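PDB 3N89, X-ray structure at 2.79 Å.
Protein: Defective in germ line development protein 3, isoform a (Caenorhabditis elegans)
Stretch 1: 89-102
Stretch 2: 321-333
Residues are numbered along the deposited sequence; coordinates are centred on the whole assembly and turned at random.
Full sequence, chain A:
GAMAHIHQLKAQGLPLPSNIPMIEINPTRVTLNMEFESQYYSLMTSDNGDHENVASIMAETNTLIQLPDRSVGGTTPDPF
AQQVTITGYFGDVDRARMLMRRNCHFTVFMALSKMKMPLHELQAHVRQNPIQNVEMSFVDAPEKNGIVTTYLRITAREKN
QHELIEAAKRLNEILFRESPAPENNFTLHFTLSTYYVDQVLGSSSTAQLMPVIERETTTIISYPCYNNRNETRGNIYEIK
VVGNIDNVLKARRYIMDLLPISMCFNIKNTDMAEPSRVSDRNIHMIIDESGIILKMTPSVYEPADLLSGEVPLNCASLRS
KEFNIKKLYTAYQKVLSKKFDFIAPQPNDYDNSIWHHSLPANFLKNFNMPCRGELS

Stretch 1 89-102: YFGDVDRARMLMRR
Stretch 2, residues 321-333: KEFNIKKLYTAYQ

Two nearly antiparallel helices, too far apart for their backbones to touch, are joined by aromatic packing and a tyrosine–carboxylate hydrogen bond, while a salt bridge ties the first helix to the 3-10 segment ahead of the second.

The helix of residues 90-102 (phi/psi near -65/-38), with Tyr 89 at its N-cap position and Val 93 N bonded to Tyr 89 O at 3.0 Å, runs at 174° to the helix that includes 325-333 and continues beyond it; the axes approach no closer than 13.3 Å. The register follows from Asp 94 CA to Tyr 329 CA, 9.6 Å, and Arg 97 CA to Glu 322 CA, 10.6 Å; Glu 322 lies in the short 3-10 segment, and Ile 325 N bonds to Glu 322 O at 2.6 Å. Side chains span the gap, most of them long or bulky; the short Asp 94 is met by Tyr 329 reaching across. They bury 424 Å² counted over both sides. Phe 90, Asp 94, Arg 97 and Arg 101 recur every three or four residues, so one side of their helix supplies all the contacts; Glu 322, Ile 325, Tyr 329 and Tyr 332 answer with a similar spacing.

Phe 90 (chi1 t, 178°; chi2 76°) is buried against two tyrosines, one at its edge and one over a face. Its edge meets the face of Tyr 329, with centroids 4.7 Å apart, planes at 86° and Phe 90 CZ 3.2 Å from Tyr 329 CD1. Its face stacks with Tyr 332 (chi1 t, 177°; chi2 67°), with centroids 4.8 Å apart and planes at 24°; Phe 90 CG lies 4.1 Å from Tyr 332 CE2. A flat apolar ring suits this site because its edge and face are both used.

Tyr 329 (chi1 m, -63°; chi2 -24°) also carries a polar end: its OH donates to Asp 94 OD1 at 2.5 Å. Asp 94 (chi1 t, -179°; chi2 42°) is buried, and its charge is matched within its own helix, where Arg 97 NE donates to Asp 94 OD1 at 2.8 Å in a salt bridge and Arg 97 NH2 reaches the same Asp 94 OD1 at 3.0 Å. One carboxylate oxygen thus joins both helices. The Arg 97 aliphatic portion meets Ile 325 (chi1 and chi2 t), with Arg 97 CD 3.0 Å from Ile 325 CD1; CB of Arg 97 is not modelled.

At the far end, Arg 101 (chi1 m, chi2 m, chi3 t, chi4 -161°) presents its guanidinium edge to Glu 322 (chi1 -119°, between wells; chi2 t; chi3 -52°). Arg 101 NE donates to Glu 322 OE2 at 3.1 Å and 153°, while Arg 101 NH1 to Glu 322 OE1, 2.5 Å at 129°, is weak as a hydrogen bond despite its short salt-bridge distance. The pairing offsets the buried glutamate's charge.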

# COMPACT_ATOMS: atom_id res chain seq x y z
N TYR A 89 -5.24 5.86 -18.22
CA TYR A 89 -6.55 5.29 -18.51
C TYR A 89 -6.86 4.31 -17.39
O TYR A 89 -6.01 3.53 -16.97
CB TYR A 89 -6.53 4.58 -19.87
CG TYR A 89 -7.77 3.75 -20.14
CD1 TYR A 89 -9.03 4.35 -20.22
CD2 TYR A 89 -7.69 2.36 -20.26
CE1 TYR A 89 -10.19 3.57 -20.39
CE2 TYR A 89 -8.83 1.58 -20.43
CZ TYR A 89 -10.07 2.18 -20.49
OH TYR A 89 -11.20 1.40 -20.61
N PHE A 90 -8.08 4.37 -16.88
CA PHE A 90 -8.49 3.49 -15.79
C PHE A 90 -8.08 2.03 -15.97
O PHE A 90 -7.65 1.38 -15.02
CB PHE A 90 -10.00 3.55 -15.60
CG PHE A 90 -10.49 2.63 -14.54
CD1 PHE A 90 -10.32 2.95 -13.19
CD2 PHE A 90 -11.08 1.42 -14.88
CE1 PHE A 90 -10.75 2.07 -12.20
CE2 PHE A 90 -11.51 0.54 -13.89
CZ PHE A 90 -11.34 0.86 -12.55
N GLY A 91 -8.24 1.50 -17.18
CA GLY A 91 -7.90 0.11 -17.42
C GLY A 91 -6.43 -0.22 -17.18
O GLY A 91 -6.11 -1.30 -16.68
N ASP A 92 -5.55 0.71 -17.52
CA ASP A 92 -4.12 0.49 -17.34
C ASP A 92 -3.68 0.75 -15.90
O ASP A 92 -2.81 0.05 -15.36
CB ASP A 92 -3.34 1.38 -18.33
CG ASP A 92 -3.72 1.10 -19.78
OD1 ASP A 92 -4.00 -0.08 -20.10
OD2 ASP A 92 -3.73 2.04 -20.61
N VAL A 93 -4.30 1.74 -15.27
CA VAL A 93 -3.96 2.08 -13.89
C VAL A 93 -4.13 0.88 -12.96
O VAL A 93 -3.32 0.65 -12.07
CB VAL A 93 -4.85 3.23 -13.38
CG1 VAL A 93 -4.65 3.41 -11.89
CG2 VAL A 93 -4.49 4.52 -14.12
N ASP A 94 -5.20 0.12 -13.17
CA ASP A 94 -5.47 -1.04 -12.34
C ASP A 94 -4.41 -2.11 -12.55
O ASP A 94 -4.01 -2.79 -11.60
CB ASP A 94 -6.85 -1.61 -12.66
CG ASP A 94 -7.19 -2.82 -11.80
OD1 ASP A 94 -6.89 -2.79 -10.59
OD2 ASP A 94 -7.76 -3.80 -12.34
N ARG A 95 -3.95 -2.25 -13.78
CA ARG A 95 -2.94 -3.25 -14.10
C ARG A 95 -1.60 -2.86 -13.51
O ARG A 95 -0.77 -3.71 -13.21
CB ARG A 95 -2.83 -3.42 -15.61
CG ARG A 95 -2.22 -4.75 -16.01
CD ARG A 95 -1.89 -4.78 -17.48
NE ARG A 95 -0.62 -5.46 -17.69
CZ ARG A 95 0.30 -5.06 -18.56
NH1 ARG A 95 1.43 -5.74 -18.68
NH2 ARG A 95 0.08 -3.98 -19.31
N ALA A 96 -1.38 -1.56 -13.35
CA ALA A 96 -0.14 -1.04 -12.78
C ALA A 96 -0.23 -1.13 -11.26
O ALA A 96 0.78 -1.15 -10.57
CB ALA A 96 0.05 0.39 -13.20
N ARG A 97 -1.45 -1.20 -10.74
CA ARG A 97 -1.64 -1.33 -9.31
C ARG A 97 -1.04 -2.67 -8.91
O ARG A 97 -0.17 -2.76 -8.05
CG ARG A 97 -3.42 -1.68 -7.54
CD ARG A 97 -4.89 -1.89 -7.32
NE ARG A 97 -5.43 -2.91 -8.22
CZ ARG A 97 -5.07 -4.19 -8.20
NH1 ARG A 97 -4.17 -4.60 -7.32
NH2 ARG A 97 -5.60 -5.04 -9.06
N MET A 98 -1.52 -3.72 -9.58
CA MET A 98 -1.07 -5.09 -9.36
C MET A 98 0.42 -5.27 -9.57
O MET A 98 1.10 -5.87 -8.74
CB MET A 98 -1.83 -6.02 -10.31
CG MET A 98 -1.28 -7.44 -10.37
SD MET A 98 -2.15 -8.42 -11.61
CE MET A 98 -1.42 -7.80 -13.12
N LEU A 99 0.94 -4.75 -10.68
CA LEU A 99 2.36 -4.88 -10.99
C LEU A 99 3.28 -4.14 -10.01
O LEU A 99 4.46 -4.48 -9.89
CB LEU A 99 2.63 -4.40 -12.42
CG LEU A 99 2.00 -5.15 -13.59
CD1 LEU A 99 2.38 -4.45 -14.89
CD2 LEU A 99 2.47 -6.60 -13.62
N MET A 100 2.76 -3.13 -9.32
CA MET A 100 3.58 -2.37 -8.38
C MET A 100 3.64 -3.09 -7.02
O MET A 100 4.58 -2.90 -6.25
CB MET A 100 3.04 -0.94 -8.19
CG MET A 100 3.37 0.06 -9.32
SD MET A 100 5.02 0.86 -9.16
CE MET A 100 4.75 1.94 -7.75
N ARG A 101 2.64 -3.92 -6.74
CA ARG A 101 2.63 -4.67 -5.48
C ARG A 101 3.48 -5.93 -5.61
O ARG A 101 4.28 -6.25 -4.73
CB ARG A 101 1.21 -5.07 -5.08
CG ARG A 101 0.35 -3.95 -4.54
CD ARG A 101 1.01 -3.21 -3.39
NE ARG A 101 0.02 -2.40 -2.68
CZ ARG A 101 0.32 -1.37 -1.88
NH1 ARG A 101 -0.66 -0.71 -1.27
NH2 ARG A 101 1.58 -0.99 -1.70
N ARG A 102 3.28 -6.65 -6.71
CA ARG A 102 4.00 -7.89 -6.96
C ARG A 102 5.49 -7.65 -7.08
O ARG A 102 6.29 -8.45 -6.59
CB ARG A 102 3.52 -8.55 -8.26
CG ARG A 102 2.05 -8.91 -8.31
CD ARG A 102 1.80 -9.94 -9.39
NE ARG A 102 2.16 -11.28 -8.95
CZ ARG A 102 3.02 -12.08 -9.58
NH1 ARG A 102 3.27 -13.29 -9.10
NH2 ARG A 102 3.64 -11.66 -10.68
N LYS A 321 -10.43 1.34 1.97
CA LYS A 321 -9.17 0.68 2.31
C LYS A 321 -8.83 -0.28 1.17
O LYS A 321 -9.72 -0.88 0.57
CB LYS A 321 -9.29 -0.07 3.64
CG LYS A 321 -9.41 0.88 4.85
CD LYS A 321 -9.50 0.13 6.16
CE LYS A 321 -9.47 1.10 7.34
NZ LYS A 321 -8.23 1.96 7.32
N GLU A 322 -7.53 -0.41 0.87
CA GLU A 322 -7.06 -1.26 -0.22
C GLU A 322 -7.80 -2.56 -0.42
O GLU A 322 -8.36 -2.80 -1.49
CB GLU A 322 -5.56 -1.58 -0.05
CG GLU A 322 -4.71 -1.07 -1.22
CD GLU A 322 -3.40 -1.82 -1.37
OE1 GLU A 322 -2.65 -1.94 -0.37
OE2 GLU A 322 -3.12 -2.29 -2.49
N PHE A 323 -7.81 -3.41 0.61
CA PHE A 323 -8.46 -4.71 0.53
C PHE A 323 -9.86 -4.65 -0.08
O PHE A 323 -10.31 -5.61 -0.70
CB PHE A 323 -8.53 -5.35 1.92
CG PHE A 323 -9.71 -4.92 2.74
CD1 PHE A 323 -10.91 -5.63 2.68
CD2 PHE A 323 -9.64 -3.80 3.56
CE1 PHE A 323 -12.01 -5.23 3.43
CE2 PHE A 323 -10.74 -3.39 4.31
CZ PHE A 323 -11.92 -4.11 4.24
N ASN A 324 -10.52 -3.52 0.10
CA ASN A 324 -11.88 -3.32 -0.40
C ASN A 324 -11.90 -2.69 -1.79
O ASN A 324 -12.94 -2.20 -2.25
CB ASN A 324 -12.64 -2.46 0.62
CG ASN A 324 -14.13 -2.58 0.48
OD1 ASN A 324 -14.65 -3.56 -0.04
ND2 ASN A 324 -14.85 -1.58 0.98
N ILE A 325 -10.76 -2.72 -2.47
CA ILE A 325 -10.65 -2.14 -3.81
C ILE A 325 -11.68 -2.69 -4.79
O ILE A 325 -12.19 -1.96 -5.63
CB ILE A 325 -9.24 -2.38 -4.42
CG1 ILE A 325 -9.13 -1.67 -5.76
CG2 ILE A 325 -9.00 -3.88 -4.63
CD1 ILE A 325 -7.76 -1.77 -6.39
N LYS A 326 -11.97 -3.99 -4.68
CA LYS A 326 -12.93 -4.59 -5.59
C LYS A 326 -14.27 -3.86 -5.55
O LYS A 326 -15.01 -3.87 -6.53
CB LYS A 326 -13.15 -6.07 -5.25
CG LYS A 326 -14.05 -6.78 -6.26
CD LYS A 326 -14.53 -8.14 -5.76
CE LYS A 326 -13.41 -9.15 -5.69
NZ LYS A 326 -13.94 -10.54 -5.54
N LYS A 327 -14.57 -3.23 -4.42
CA LYS A 327 -15.83 -2.50 -4.27
C LYS A 327 -15.69 -1.04 -4.70
O LYS A 327 -16.69 -0.36 -4.95
CB LYS A 327 -16.31 -2.55 -2.81
CG LYS A 327 -17.72 -3.10 -2.63
CD LYS A 327 -17.79 -4.57 -2.99
CE LYS A 327 -19.17 -5.14 -2.72
NZ LYS A 327 -20.25 -4.42 -3.47
N LEU A 328 -14.46 -0.54 -4.80
CA LEU A 328 -14.23 0.83 -5.23
C LEU A 328 -14.60 0.95 -6.71
O LEU A 328 -15.37 1.83 -7.10
CB LEU A 328 -12.76 1.21 -5.01
CG LEU A 328 -12.26 2.60 -5.42
CD1 LEU A 328 -10.90 2.87 -4.78
CD2 LEU A 328 -12.15 2.71 -6.94
N TYR A 329 -14.05 0.06 -7.54
CA TYR A 329 -14.35 0.10 -8.97
C TYR A 329 -15.86 0.03 -9.21
O TYR A 329 -16.39 0.76 -10.04
CB TYR A 329 -13.62 -1.04 -9.69
CG TYR A 329 -12.11 -0.96 -9.63
CD1 TYR A 329 -11.46 0.26 -9.41
CD2 TYR A 329 -11.31 -2.09 -9.83
CE1 TYR A 329 -10.07 0.35 -9.40
CE2 TYR A 329 -9.91 -2.01 -9.82
CZ TYR A 329 -9.30 -0.79 -9.61
OH TYR A 329 -7.93 -0.72 -9.61
N THR A 330 -16.56 -0.84 -8.49
CA THR A 330 -18.01 -0.96 -8.64
C THR A 330 -18.64 0.41 -8.41
O THR A 330 -19.54 0.83 -9.15
CB THR A 330 -18.61 -1.95 -7.63
OG1 THR A 330 -18.07 -3.26 -7.87
CG2 THR A 330 -20.12 -1.99 -7.76
N ALA A 331 -18.18 1.08 -7.36
CA ALA A 331 -18.69 2.40 -7.02
C ALA A 331 -18.40 3.34 -8.19
O ALA A 331 -19.21 4.20 -8.52
CB ALA A 331 -18.03 2.91 -5.75
N TYR A 332 -17.24 3.15 -8.80
CA TYR A 332 -16.83 3.97 -9.93
C TYR A 332 -17.78 3.76 -11.11
O TYR A 332 -18.32 4.72 -11.67
CB TYR A 332 -15.41 3.60 -10.34
CG TYR A 332 -14.89 4.34 -11.55
CD1 TYR A 332 -14.65 5.71 -11.51
CD2 TYR A 332 -14.62 3.66 -12.74
CE1 TYR A 332 -14.14 6.39 -12.61
CE2 TYR A 332 -14.11 4.33 -13.85
CZ TYR A 332 -13.87 5.69 -13.78
OH TYR A 332 -13.35 6.34 -14.87
N GLN A 333 -17.99 2.51 -11.48
CA GLN A 333 -18.89 2.20 -12.60
C GLN A 333 -20.23 2.91 -12.44
O GLN A 333 -20.81 3.38 -13.43
CB GLN A 333 -19.11 0.68 -12.69
CG GLN A 333 -19.76 0.23 -13.99
CD GLN A 333 -20.11 -1.25 -13.98
OE1 GLN A 333 -19.26 -2.10 -13.73
NE2 GLN A 333 -21.38 -1.56 -14.26